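PDB 1TQ5: quercetin 2,3-dioxygenase from Escherichia coli, which cleaves quercetin with molecular oxygen in vitro, releasing carbon monoxide, with the help of one divalent metal ion, though its physiological role is unknown. Local coordinates for residues M62-V73 against E110-P121. Sequence-based numbering, arbitrary orientation.
Sequences MEILTYVLEGTV and ERLHLYQIWIMP
Glu70 and Arg111 form a salt bridge where strand 63-70 ends and strand 112-119 begins. Arg111 NE lies 2.9 Å from Glu70 OE2. The oxygen sits close to the guanidinium plane but is met from above the carboxylate plane. Glu70 CG is anti to the backbone N (chi1 -179°), and the extended chain carries the carboxylate to the arginine. Backbone hydrogen bonds pair Glu63 with Ile119, Leu65 with Ile117 and Tyr67 with Tyr115, two bonds to each pair. Next comes a classic beta bulge: His113 O accepts from both Leu69 N (2.8 Å) and Glu70 N (3.1 Å). Water 2 accepts from Thr72 N and can donate to Arg111 O, bridging the two segments beyond Gly71. Strands 63-70 and 112-119 are antiparallel neighbours within the larger sheet of the N-terminal cupin domain of this bicupin. On one face, Leu69 CD1 lies over the His113 ring, 3.8 Å from its centroid, and also touches Tyr115 CD1 at 3.5 Å. His113 NE2 is hydrogen-bonded to Asp45 on strand 40-48. The other face looks toward the metal site. There Ile64 CD1 sits over the five-membered ring of Trp118, 3.3 Å from its centroid, a CH-pi contact. Met62 is a selenomethionine whose CE meets Trp118 CE3 obliquely at 3.8 Å. The Trp118 side chain approaches His59, a ligand of the bound cadmium. Farther along, Leu112 CD2 packs on Val73 CB at 3.7 Å.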
loop_
_atom_site.group_PDB
_atom_site.type_symbol
_atom_site.label_atom_id
_atom_site.label_comp_id
_atom_site.label_asym_id
_atom_site.label_seq_id
_atom_site.Cartn_x
_atom_site.Cartn_y
_atom_site.Cartn_z
HETATM N N MSE A 62 13.653 0.747 -5.904
HETATM C CA MSE A 62 12.418 0.404 -5.202
HETATM C C MSE A 62 11.392 1.522 -5.349
HETATM O O MSE A 62 11.736 2.705 -5.283
HETATM C CB MSE A 62 12.708 0.158 -3.712
HETATM C CG MSE A 62 11.576 -0.499 -2.920
HETATM SE SE MSE A 62 11.284 -2.260 -3.274
HETATM C CE MSE A 62 12.582 -3.017 -2.320
ATOM N N GLU A 63 10.138 1.142 -5.572
ATOM C CA GLU A 63 9.049 2.105 -5.703
ATOM C C GLU A 63 8.408 2.198 -4.326
ATOM O O GLU A 63 7.874 1.209 -3.820
ATOM C CB GLU A 63 8.010 1.620 -6.723
ATOM C CG GLU A 63 8.563 1.384 -8.129
ATOM C CD GLU A 63 8.961 2.673 -8.838
ATOM O OE1 GLU A 63 8.068 3.372 -9.362
ATOM O OE2 GLU A 63 10.169 2.991 -8.863
ATOM N N ILE A 64 8.475 3.375 -3.715
ATOM C CA ILE A 64 7.907 3.577 -2.386
ATOM C C ILE A 64 6.630 4.401 -2.442
ATOM O O ILE A 64 6.654 5.584 -2.782
ATOM C CB ILE A 64 8.900 4.294 -1.453
ATOM C CG1 ILE A 64 10.261 3.599 -1.496
ATOM C CG2 ILE A 64 8.356 4.294 -0.030
ATOM C CD1 ILE A 64 10.234 2.159 -1.049
ATOM N N LEU A 65 5.515 3.768 -2.095
ATOM C CA LEU A 65 4.223 4.434 -2.111
ATOM C C LEU A 65 3.696 4.683 -0.703
ATOM O O LEU A 65 3.763 3.805 0.154
ATOM C CB LEU A 65 3.214 3.582 -2.873
ATOM C CG LEU A 65 1.753 4.015 -2.749
ATOM C CD1 LEU A 65 1.504 5.246 -3.604
ATOM C CD2 LEU A 65 0.857 2.872 -3.182
ATOM N N THR A 66 3.168 5.881 -0.470
ATOM C CA THR A 66 2.605 6.228 0.831
ATOM C C THR A 66 1.120 6.587 0.700
ATOM O O THR A 66 0.734 7.323 -0.205
ATOM C CB THR A 66 3.309 7.452 1.454
ATOM O OG1 THR A 66 4.728 7.237 1.488
ATOM C CG2 THR A 66 2.797 7.689 2.868
ATOM N N TYR A 67 0.297 6.051 1.593
ATOM C CA TYR A 67 -1.128 6.357 1.619
ATOM C C TYR A 67 -1.458 6.839 3.030
ATOM O O TYR A 67 -1.365 6.075 3.990
ATOM C CB TYR A 67 -1.965 5.122 1.266
ATOM C CG TYR A 67 -3.459 5.374 1.280
ATOM C CD1 TYR A 67 -3.983 6.606 0.874
ATOM C CD2 TYR A 67 -4.352 4.380 1.676
ATOM C CE1 TYR A 67 -5.357 6.841 0.863
ATOM C CE2 TYR A 67 -5.732 4.604 1.666
ATOM C CZ TYR A 67 -6.224 5.840 1.258
ATOM O OH TYR A 67 -7.579 6.072 1.239
ATOM N N VAL A 68 -1.810 8.118 3.148
ATOM C CA VAL A 68 -2.134 8.713 4.440
ATOM C C VAL A 68 -3.600 8.494 4.796
ATOM O O VAL A 68 -4.499 8.879 4.048
ATOM C CB VAL A 68 -1.840 10.228 4.445
ATOM C CG1 VAL A 68 -2.079 10.799 5.834
ATOM C CG2 VAL A 68 -0.398 10.480 3.999
ATOM N N LEU A 69 -3.820 7.875 5.951
ATOM C CA LEU A 69 -5.159 7.567 6.435
ATOM C C LEU A 69 -5.691 8.614 7.408
ATOM O O LEU A 69 -6.884 8.922 7.413
ATOM C CB LEU A 69 -5.146 6.203 7.123
ATOM C CG LEU A 69 -4.637 5.037 6.272
ATOM C CD1 LEU A 69 -4.533 3.780 7.120
ATOM C CD2 LEU A 69 -5.579 4.817 5.106
ATOM N N GLU A 70 -4.803 9.157 8.232
ATOM C CA GLU A 70 -5.192 10.155 9.220
ATOM C C GLU A 70 -4.031 11.107 9.492
ATOM O O GLU A 70 -2.880 10.678 9.603
ATOM C CB GLU A 70 -5.609 9.453 10.515
ATOM C CG GLU A 70 -6.060 10.383 11.633
ATOM C CD GLU A 70 -6.222 9.653 12.958
ATOM O OE1 GLU A 70 -6.936 8.627 12.986
ATOM O OE2 GLU A 70 -5.637 10.101 13.970
ATOM N N GLY A 71 -4.338 12.397 9.595
ATOM C CA GLY A 71 -3.306 13.380 9.855
ATOM C C GLY A 71 -2.614 13.893 8.601
ATOM O O GLY A 71 -3.195 13.929 7.512
ATOM N N THR A 72 -1.358 14.292 8.762
ATOM C CA THR A 72 -0.576 14.818 7.657
ATOM C C THR A 72 0.862 14.323 7.743
ATOM O O THR A 72 1.383 14.096 8.832
ATOM C CB THR A 72 -0.547 16.369 7.689
ATOM O OG1 THR A 72 -1.884 16.879 7.788
ATOM C CG2 THR A 72 0.101 16.922 6.419
ATOM N N VAL A 73 1.496 14.144 6.590
ATOM C CA VAL A 73 2.886 13.721 6.550
ATOM C C VAL A 73 3.665 14.703 5.685
ATOM O O VAL A 73 3.172 15.167 4.656
ATOM C CB VAL A 73 3.050 12.301 5.970
ATOM C CG1 VAL A 73 2.595 12.263 4.521
ATOM C CG2 VAL A 73 4.507 11.865 6.092
ATOM N N GLU A 110 -1.252 16.406 16.713
ATOM C CA GLU A 110 -2.069 15.332 16.144
ATOM C C GLU A 110 -1.215 14.203 15.562
ATOM O O GLU A 110 -0.182 14.457 14.943
ATOM C CB GLU A 110 -2.975 15.915 15.059
ATOM C CG GLU A 110 -4.122 15.019 14.631
ATOM C CD GLU A 110 -4.968 15.653 13.544
ATOM O OE1 GLU A 110 -5.441 16.792 13.754
ATOM O OE2 GLU A 110 -5.161 15.014 12.486
ATOM N N ARG A 111 -1.649 12.958 15.758
ATOM C CA ARG A 111 -0.901 11.808 15.258
ATOM C C ARG A 111 -1.039 11.600 13.753
ATOM O O ARG A 111 -1.919 12.176 13.099
ATOM C CB ARG A 111 -1.338 10.525 15.971
ATOM C CG ARG A 111 -2.720 10.041 15.590
ATOM C CD ARG A 111 -3.016 8.664 16.187
ATOM N NE ARG A 111 -4.321 8.184 15.749
ATOM C CZ ARG A 111 -4.769 6.946 15.917
ATOM N NH1 ARG A 111 -5.980 6.623 15.483
ATOM N NH2 ARG A 111 -4.014 6.033 16.512
ATOM N N LEU A 112 -0.155 10.772 13.212
ATOM C CA LEU A 112 -0.161 10.456 11.793
ATOM C C LEU A 112 -0.343 8.953 11.610
ATOM O O LEU A 112 0.322 8.154 12.262
ATOM C CB LEU A 112 1.152 10.910 11.146
ATOM C CG LEU A 112 1.513 10.378 9.752
ATOM C CD1 LEU A 112 0.515 10.853 8.712
ATOM C CD2 LEU A 112 2.920 10.855 9.398
ATOM N N HIS A 113 -1.260 8.574 10.732
ATOM C CA HIS A 113 -1.511 7.167 10.453
ATOM C C HIS A 113 -1.383 6.951 8.952
ATOM O O HIS A 113 -2.113 7.560 8.164
ATOM C CB HIS A 113 -2.910 6.777 10.923
ATOM C CG HIS A 113 -3.203 5.318 10.796
ATOM N ND1 HIS A 113 -4.443 4.785 11.066
ATOM C CD2 HIS A 113 -2.416 4.277 10.431
ATOM C CE1 HIS A 113 -4.409 3.479 10.873
ATOM N NE2 HIS A 113 -3.190 3.145 10.488
ATOM N N LEU A 114 -0.453 6.092 8.548
ATOM C CA LEU A 114 -0.257 5.839 7.131
ATOM C C LEU A 114 0.182 4.425 6.779
ATOM O O LEU A 114 0.612 3.652 7.637
ATOM C CB LEU A 114 0.770 6.824 6.565
ATOM C CG LEU A 114 2.184 6.795 7.163
ATOM C CD1 LEU A 114 2.875 5.495 6.812
ATOM C CD2 LEU A 114 2.987 7.961 6.627
ATOM N N TYR A 115 0.046 4.101 5.497
ATOM C CA TYR A 115 0.490 2.824 4.967
ATOM C C TYR A 115 1.744 3.143 4.165
ATOM O O TYR A 115 1.754 4.086 3.380
ATOM C CB TYR A 115 -0.541 2.211 4.014
ATOM C CG TYR A 115 -1.531 1.267 4.658
ATOM C CD1 TYR A 115 -2.860 1.643 4.848
ATOM C CD2 TYR A 115 -1.145 -0.013 5.055
ATOM C CE1 TYR A 115 -3.784 0.762 5.415
ATOM C CE2 TYR A 115 -2.060 -0.902 5.625
ATOM C CZ TYR A 115 -3.381 -0.505 5.800
ATOM O OH TYR A 115 -4.296 -1.378 6.351
ATOM N N GLN A 116 2.804 2.377 4.384
ATOM C CA GLN A 116 4.048 2.556 3.638
ATOM C C GLN A 116 4.198 1.297 2.795
ATOM O O GLN A 116 4.472 0.222 3.321
ATOM C CB GLN A 116 5.240 2.705 4.584
ATOM C CG GLN A 116 5.456 4.121 5.081
ATOM C CD GLN A 116 5.885 5.069 3.976
ATOM O OE1 GLN A 116 6.978 4.946 3.419
ATOM N NE2 GLN A 116 5.023 6.019 3.651
ATOM N N ILE A 117 4.008 1.445 1.490
ATOM C CA ILE A 117 4.067 0.329 0.548
ATOM C C ILE A 117 5.328 0.324 -0.323
ATOM O O ILE A 117 5.692 1.350 -0.890
ATOM C CB ILE A 117 2.844 0.375 -0.392
ATOM C CG1 ILE A 117 1.556 0.535 0.431
ATOM C CG2 ILE A 117 2.801 -0.870 -1.260
ATOM C CD1 ILE A 117 1.325 -0.563 1.437
ATOM N N TRP A 118 5.980 -0.832 -0.440
ATOM C CA TRP A 118 7.179 -0.958 -1.272
ATOM C C TRP A 118 6.913 -1.918 -2.421
ATOM O O TRP A 118 6.467 -3.048 -2.212
ATOM C CB TRP A 118 8.370 -1.490 -0.470
ATOM C CG TRP A 118 8.944 -0.542 0.547
ATOM C CD1 TRP A 118 8.301 0.491 1.173
ATOM C CD2 TRP A 118 10.249 -0.612 1.130
ATOM N NE1 TRP A 118 9.123 1.061 2.114
ATOM C CE2 TRP A 118 10.325 0.403 2.109
ATOM C CE3 TRP A 118 11.360 -1.440 0.926
ATOM C CZ2 TRP A 118 11.471 0.615 2.885
ATOM C CZ3 TRP A 118 12.499 -1.232 1.698
ATOM C CH2 TRP A 118 12.544 -0.212 2.666
ATOM N N ILE A 119 7.194 -1.462 -3.635
ATOM C CA ILE A 119 6.990 -2.279 -4.819
ATOM C C ILE A 119 8.293 -2.413 -5.597
ATOM O O ILE A 119 8.913 -1.416 -5.963
ATOM C CB ILE A 119 5.905 -1.662 -5.716
ATOM C CG1 ILE A 119 4.563 -1.712 -4.984
ATOM C CG2 ILE A 119 5.820 -2.413 -7.054
ATOM C CD1 ILE A 119 3.464 -0.942 -5.670
HETATM N N MSE A 120 8.721 -3.648 -5.830
HETATM C CA MSE A 120 9.953 -3.875 -6.574
HETATM C C MSE A 120 9.788 -3.422 -8.017
HETATM O O MSE A 120 8.855 -3.829 -8.697
HETATM C CB MSE A 120 10.334 -5.356 -6.565
HETATM C CG MSE A 120 11.502 -5.662 -7.485
HETATM SE SE MSE A 120 11.947 -7.397 -7.553
HETATM C CE MSE A 120 13.406 -7.401 -6.490
ATOM N N PRO A 121 10.695 -2.566 -8.502
ATOM C CA PRO A 121 10.576 -2.110 -9.887
ATOM C C PRO A 121 11.057 -3.214 -10.824
ATOM O O PRO A 121 12.057 -3.875 -10.544
ATOM C CB PRO A 121 11.476 -0.881 -9.914
ATOM C CG PRO A 121 12.580 -1.268 -8.969
ATOM C CD PRO A 121 11.825 -1.908 -7.819
HETATM O O HOH W 1 -7.097 5.499 11.431
HETATM O O HOH W 2 -0.639 14.540 11.476
#